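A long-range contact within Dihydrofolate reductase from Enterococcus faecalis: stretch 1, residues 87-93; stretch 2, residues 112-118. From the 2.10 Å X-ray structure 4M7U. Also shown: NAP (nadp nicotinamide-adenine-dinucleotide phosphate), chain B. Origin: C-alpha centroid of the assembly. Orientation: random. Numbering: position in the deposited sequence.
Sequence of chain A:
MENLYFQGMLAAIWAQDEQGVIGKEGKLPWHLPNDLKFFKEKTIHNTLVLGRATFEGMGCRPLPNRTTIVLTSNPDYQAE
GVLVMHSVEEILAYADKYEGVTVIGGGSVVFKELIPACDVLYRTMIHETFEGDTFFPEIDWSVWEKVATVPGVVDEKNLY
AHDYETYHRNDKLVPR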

ATOM      1  N   SER A  87       2.478 -11.703  11.639  1.00 13.87           N
ATOM      2  CA  SER A  87       1.136 -11.415  12.119  1.00 13.34           C
ATOM      3  C   SER A  87       0.854  -9.928  12.080  1.00 15.05           C
ATOM      4  O   SER A  87       1.781  -9.104  12.083  1.00 12.86           O
ATOM      5  CB  SER A  87       0.942 -11.926  13.543  1.00 12.33           C
ATOM      6  OG  SER A  87       1.724 -11.176  14.450  1.00 17.67           O
ATOM      7  N   VAL A  88      -0.436  -9.609  12.040  1.00 15.23           N
ATOM      8  CA  VAL A  88      -0.917  -8.242  12.137  1.00 17.84           C
ATOM      9  C   VAL A  88      -0.424  -7.606  13.421  1.00 20.18           C
ATOM     10  O   VAL A  88       0.060  -6.470  13.406  1.00 20.30           O
ATOM     11  CB  VAL A  88      -2.451  -8.192  12.097  1.00 16.88           C
ATOM     12  CG1 VAL A  88      -2.961  -6.817  12.507  1.00 20.45           C
ATOM     13  CG2 VAL A  88      -2.933  -8.535  10.708  1.00 16.07           C
ATOM     14  N   GLU A  89      -0.521  -8.346  14.524  1.00 19.26           N
ATOM     15  CA  GLU A  89      -0.081  -7.840  15.827  1.00 24.48           C
ATOM     16  C   GLU A  89       1.368  -7.380  15.751  1.00 16.72           C
ATOM     17  O   GLU A  89       1.695  -6.275  16.184  1.00 17.56           O
ATOM     18  CB  GLU A  89      -0.258  -8.889  16.935  1.00 19.82           C
ATOM     19  CG  GLU A  89      -1.709  -9.334  17.168  1.00 30.30           C
ATOM     20  CD  GLU A  89      -2.262 -10.222  16.045  1.00 40.49           C
ATOM     21  OE1 GLU A  89      -1.495 -11.033  15.479  1.00 37.24           O
ATOM     22  OE2 GLU A  89      -3.463 -10.104  15.716  1.00 43.75           O
ATOM     23  N   GLU A  90       2.216  -8.221  15.158  1.00 16.72           N
ATOM     24  CA  GLU A  90       3.642  -7.937  15.014  1.00 15.66           C
ATOM     25  C   GLU A  90       3.876  -6.662  14.200  1.00 19.43           C
ATOM     26  O   GLU A  90       4.714  -5.839  14.571  1.00 19.44           O
ATOM     27  CB  GLU A  90       4.353  -9.134  14.362  1.00 15.86           C
ATOM     28  CG  GLU A  90       5.813  -9.324  14.765  1.00 30.29           C
ATOM     29  CD  GLU A  90       6.490 -10.478  14.014  1.00 35.67           C
ATOM     30  OE1 GLU A  90       5.781 -11.417  13.588  1.00 20.73           O
ATOM     31  OE2 GLU A  90       7.733 -10.440  13.829  1.00 34.38           O
ATOM     32  N   ILE A  91       3.133  -6.500  13.101  1.00 18.80           N
ATOM     33  CA  ILE A  91       3.178  -5.273  12.301  1.00 14.82           C
ATOM     34  C   ILE A  91       2.792  -4.067  13.161  1.00 14.21           C
ATOM     35  O   ILE A  91       3.463  -3.037  13.145  1.00 14.20           O
ATOM     36  CB  ILE A  91       2.210  -5.329  11.090  1.00 13.71           C
ATOM     37  CG1 ILE A  91       2.597  -6.446  10.113  1.00 16.18           C
ATOM     38  CG2 ILE A  91       2.166  -3.975  10.366  1.00 13.92           C
ATOM     39  CD1 ILE A  91       3.964  -6.271   9.478  1.00 15.16           C
ATOM     40  N   LEU A  92       1.711  -4.195  13.926  1.00 17.46           N
ATOM     41  CA  LEU A  92       1.237  -3.073  14.747  1.00 17.07           C
ATOM     42  C   LEU A  92       2.226  -2.678  15.853  1.00 24.06           C
ATOM     43  O   LEU A  92       2.335  -1.498  16.214  1.00 22.37           O
ATOM     44  CB  LEU A  92      -0.150  -3.378  15.317  1.00 17.39           C
ATOM     45  CG  LEU A  92      -1.239  -3.474  14.244  1.00 20.26           C
ATOM     46  CD1 LEU A  92      -2.599  -3.804  14.852  1.00 16.04           C
ATOM     47  CD2 LEU A  92      -1.303  -2.175  13.456  1.00 17.70           C
ATOM     48  N   ALA A  93       2.964  -3.657  16.372  1.00 15.95           N
ATOM     49  CA  ALA A  93       3.932  -3.378  17.423  1.00 17.16           C
ATOM     50  C   ALA A  93       5.126  -2.609  16.878  1.00 15.76           C
ATOM     51  O   ALA A  93       5.651  -1.704  17.537  1.00 18.65           O
ATOM     52  CB  ALA A  93       4.383  -4.671  18.092  1.00 23.89           C
ATOM     53  N   LYS A 112      -7.251  -5.514   3.511  1.00 16.83           N
ATOM     54  CA  LYS A 112      -8.450  -5.858   4.278  1.00 20.31           C
ATOM     55  C   LYS A 112      -8.175  -5.996   5.786  1.00 16.71           C
ATOM     56  O   LYS A 112      -9.006  -5.616   6.604  1.00 15.88           O
ATOM     57  CB  LYS A 112      -9.047  -7.155   3.736  1.00 18.22           C
ATOM     58  CG  LYS A 112     -10.478  -7.442   4.163  1.00 20.42           C
ATOM     59  CD  LYS A 112     -10.867  -8.864   3.764  1.00 22.67           C
ATOM     60  CE  LYS A 112     -12.220  -8.900   3.074  1.00 35.07           C
ATOM     61  NZ  LYS A 112     -13.293  -8.391   3.964  1.00 40.95           N
ATOM     62  N   GLU A 113      -7.009  -6.531   6.151  1.00 12.25           N
ATOM     63  CA  GLU A 113      -6.663  -6.720   7.563  1.00 12.50           C
ATOM     64  C   GLU A 113      -6.195  -5.468   8.240  1.00 14.79           C
ATOM     65  O   GLU A 113      -6.398  -5.299   9.439  1.00 19.77           O
ATOM     66  CB  GLU A 113      -5.480  -7.669   7.702  1.00 14.61           C
ATOM     67  CG  GLU A 113      -5.684  -9.025   7.191  1.00 19.48           C
ATOM     68  CD  GLU A 113      -4.388  -9.777   7.223  1.00 27.41           C
ATOM     69  OE1 GLU A 113      -3.365  -9.217   6.741  1.00 21.61           O
ATOM     70  OE2 GLU A 113      -4.392 -10.903   7.765  1.00 34.18           O
ATOM     71  N   LEU A 114      -5.502  -4.619   7.492  1.00 16.28           N
ATOM     72  CA  LEU A 114      -4.749  -3.534   8.118  1.00 14.06           C
ATOM     73  C   LEU A 114      -5.374  -2.164   7.905  1.00 14.67           C
ATOM     74  O   LEU A 114      -5.088  -1.226   8.653  1.00 14.86           O
ATOM     75  CB  LEU A 114      -3.280  -3.569   7.664  1.00 12.50           C
ATOM     76  CG  LEU A 114      -2.477  -4.603   8.477  1.00 14.60           C
ATOM     77  CD1 LEU A 114      -1.150  -4.938   7.821  1.00 18.75           C
ATOM     78  CD2 LEU A 114      -2.237  -4.052   9.875  1.00 17.92           C
ATOM     79  N   ILE A 115      -6.231  -2.042   6.896  1.00 15.16           N
ATOM     80  CA  ILE A 115      -6.965  -0.785   6.731  1.00 14.68           C
ATOM     81  C   ILE A 115      -7.752  -0.360   7.988  1.00 12.54           C
ATOM     82  O   ILE A 115      -7.748   0.822   8.320  1.00 12.52           O
ATOM     83  CB  ILE A 115      -7.789  -0.732   5.422  1.00 12.15           C
ATOM     84  CG1 ILE A 115      -6.835  -0.432   4.262  1.00 11.79           C
ATOM     85  CG2 ILE A 115      -8.889   0.328   5.502  1.00 17.71           C
ATOM     86  CD1 ILE A 115      -7.483  -0.251   2.929  1.00 16.20           C
ATOM     87  N   PRO A 116      -8.374  -1.317   8.725  1.00 13.70           N
ATOM     88  CA  PRO A 116      -8.997  -0.891   9.992  1.00 19.06           C
ATOM     89  C   PRO A 116      -8.037  -0.197  10.975  1.00 19.89           C
ATOM     90  O   PRO A 116      -8.518   0.539  11.836  1.00 23.94           O
ATOM     91  CB  PRO A 116      -9.501  -2.208  10.590  1.00 13.23           C
ATOM     92  CG  PRO A 116      -9.838  -3.034   9.383  1.00 15.23           C
ATOM     93  CD  PRO A 116      -8.713  -2.722   8.412  1.00 15.51           C
ATOM     94  N   ALA A 117      -6.725  -0.416  10.850  1.00 13.55           N
ATOM     95  CA  ALA A 117      -5.746   0.259  11.713  1.00 15.56           C
ATOM     96  C   ALA A 117      -5.112   1.502  11.064  1.00 20.09           C
ATOM     97  O   ALA A 117      -4.261   2.160  11.669  1.00 16.71           O
ATOM     98  CB  ALA A 117      -4.664  -0.708  12.172  1.00 14.16           C
ATOM     99  N   CYS A 118      -5.527   1.834   9.844  1.00 15.27           N
ATOM    100  CA  CYS A 118      -4.933   2.975   9.146  1.00 19.97           C
ATOM    101  C   CYS A 118      -5.572   4.297   9.539  1.00 19.28           C
ATOM    102  O   CYS A 118      -6.718   4.336   9.996  1.00 22.52           O
ATOM    103  CB  CYS A 118      -5.002   2.788   7.627  1.00 19.43           C
ATOM    104  SG  CYS A 118      -3.893   1.504   7.006  1.00 14.76           S
TER
HETATM  105  PA  NAP B 201      -1.028 -10.377  -0.708  0.61 21.34           P
HETATM  106  O1A NAP B 201      -1.999  -9.619   0.249  0.61 13.92           O
HETATM  107  O2A NAP B 201       0.024  -9.458  -1.299  0.61 14.61           O
HETATM  108  O5B NAP B 201      -0.261 -11.479   0.099  0.61 20.41           O
HETATM  109  C5B NAP B 201      -0.970 -12.483   0.764  0.61 15.59           C
HETATM  110  C4B NAP B 201      -0.078 -13.253   1.685  0.61 17.63           C
HETATM  111  O4B NAP B 201       0.621 -12.438   2.730  0.61 19.58           O
HETATM  112  C3B NAP B 201      -0.538 -14.527   2.351  0.61 20.03           C
HETATM  113  O3B NAP B 201      -0.836 -15.652   1.613  0.61 18.73           O
HETATM  114  C2B NAP B 201       0.423 -14.651   3.473  0.61 17.66           C
HETATM  115  O2B NAP B 201       1.648 -15.249   3.257  0.61 19.56           O
HETATM  116  C1B NAP B 201       0.342 -13.220   3.960  0.61 18.56           C
HETATM  117  N9A NAP B 201      -0.294 -12.583   5.071  0.61 20.83           N
HETATM  118  C8A NAP B 201      -1.298 -11.712   4.964  0.61 19.07           C
HETATM  119  N7A NAP B 201      -1.766 -11.445   6.283  0.61 21.96           N
HETATM  120  C5A NAP B 201      -1.019 -12.219   7.173  0.61 22.79           C
HETATM  121  C6A NAP B 201      -1.068 -12.340   8.568  0.61 20.92           C
HETATM  122  N6A NAP B 201      -2.026 -11.571   9.319  0.61 16.74           N
HETATM  123  N1A NAP B 201      -0.216 -13.169   9.164  0.61 22.39           N
HETATM  124  C2A NAP B 201       0.702 -13.893   8.444  0.61 18.34           C
HETATM  125  N3A NAP B 201       0.751 -13.775   7.057  0.61 19.03           N
HETATM  126  C4A NAP B 201      -0.114 -12.938   6.463  0.61 21.54           C
HETATM  127  O3  NAP B 201      -1.807 -11.136  -1.856  0.61 20.89           O
HETATM  128  PN  NAP B 201      -3.232 -10.738  -2.429  0.61 20.82           P
HETATM  129  O1N NAP B 201      -4.329 -11.029  -1.358  0.61 28.82           O
HETATM  130  O2N NAP B 201      -3.307  -9.285  -2.846  0.61 17.80           O
HETATM  131  O5D NAP B 201      -3.402 -11.626  -3.729  0.61 26.98           O
HETATM  132  C5D NAP B 201      -2.223 -12.005  -4.399  0.61 21.65           C
HETATM  133  C4D NAP B 201      -2.234 -13.311  -5.173  0.61 31.70           C
HETATM  134  O4D NAP B 201      -3.443 -14.167  -5.147  0.61 28.70           O
HETATM  135  C3D NAP B 201      -1.677 -13.377  -6.595  0.61 20.25           C
HETATM  136  O3D NAP B 201      -0.560 -14.054  -6.833  0.61 38.17           O
HETATM  137  C2D NAP B 201      -2.860 -13.719  -7.456  0.61 24.92           C
HETATM  138  O2D NAP B 201      -2.698 -14.269  -8.711  0.61 32.32           O
HETATM  139  C1D NAP B 201      -3.891 -14.338  -6.535  0.61 31.99           C
HETATM  140  N1N NAP B 201      -5.298 -14.495  -6.814  0.61 37.40           N
HETATM  141  C2N NAP B 201      -5.894 -15.275  -7.887  0.61 28.53           C
HETATM  142  C3N NAP B 201      -7.417 -15.437  -7.972  0.61 29.83           C
HETATM  143  C7N NAP B 201      -7.915 -16.697  -8.580  0.61 27.26           C
HETATM  144  O7N NAP B 201      -7.318 -17.737  -8.333  0.61 31.84           O
HETATM  145  N7N NAP B 201      -8.770 -16.636  -9.721  0.61 23.51           N
HETATM  146  C4N NAP B 201      -8.353 -14.505  -7.162  0.61 33.30           C
HETATM  147  C5N NAP B 201      -7.605 -13.490  -6.256  0.61 30.05           C
HETATM  148  C6N NAP B 201      -6.066 -13.423  -6.229  0.61 33.81           C
HETATM  149  P2B NAP B 201       1.736 -16.811   3.410  0.61 19.40           P
HETATM  150  O1X NAP B 201       0.766 -17.485   2.385  0.61 16.71           O
HETATM  151  O2X NAP B 201       3.197 -17.239   3.071  0.61 20.90           O
HETATM  152  O3X NAP B 201       1.345 -17.186   4.821  0.61 16.59           O

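The cofactor finishes one end of this otherwise greasy contact: the adenine of NADP touches both stretches where Val-88 meets Glu-113. Its N6A donates a hydrogen bond to Glu-113 OE2 (2.9 Å) and lies 3.5 Å from Val-88 CG2. The carboxylate thus has a polar partner in the ligand, while its carbon, Glu-113 CD, rests 4.0 Å from Val-88 CG2.

Across the stretches themselves no hydrogen bond forms; side-chain packing does the work. Leu-114 is the hub, meeting three residues of the first helix. Its CA-to-CB bond points sideways, but with chi1 at -82° and chi2 at 164° the end of the side chain reaches the partner, CD2 lying 3.9 Å from Val-88 CG1 and 4.1 Å from Leu-92 CD2. The other methyl, CD1, sits a looser 4.3 Å from Ile-91 CG2. Residues 88, 91 and 92 suit this role because i, i+3 and i+4 fall on one face of a helix.

Leu-92 CD2 also packs 3.9 Å from Ala-117 CB, where a short side chain pointing toward the helix suffices. Local hydrogen bonds hold each side in shape: backbone Ala-117 N donates to Leu-114 O (2.9 Å), and Glu-90 N donates to the Ser-87 side chain at OG (3.1 Å), capping the start of the helix.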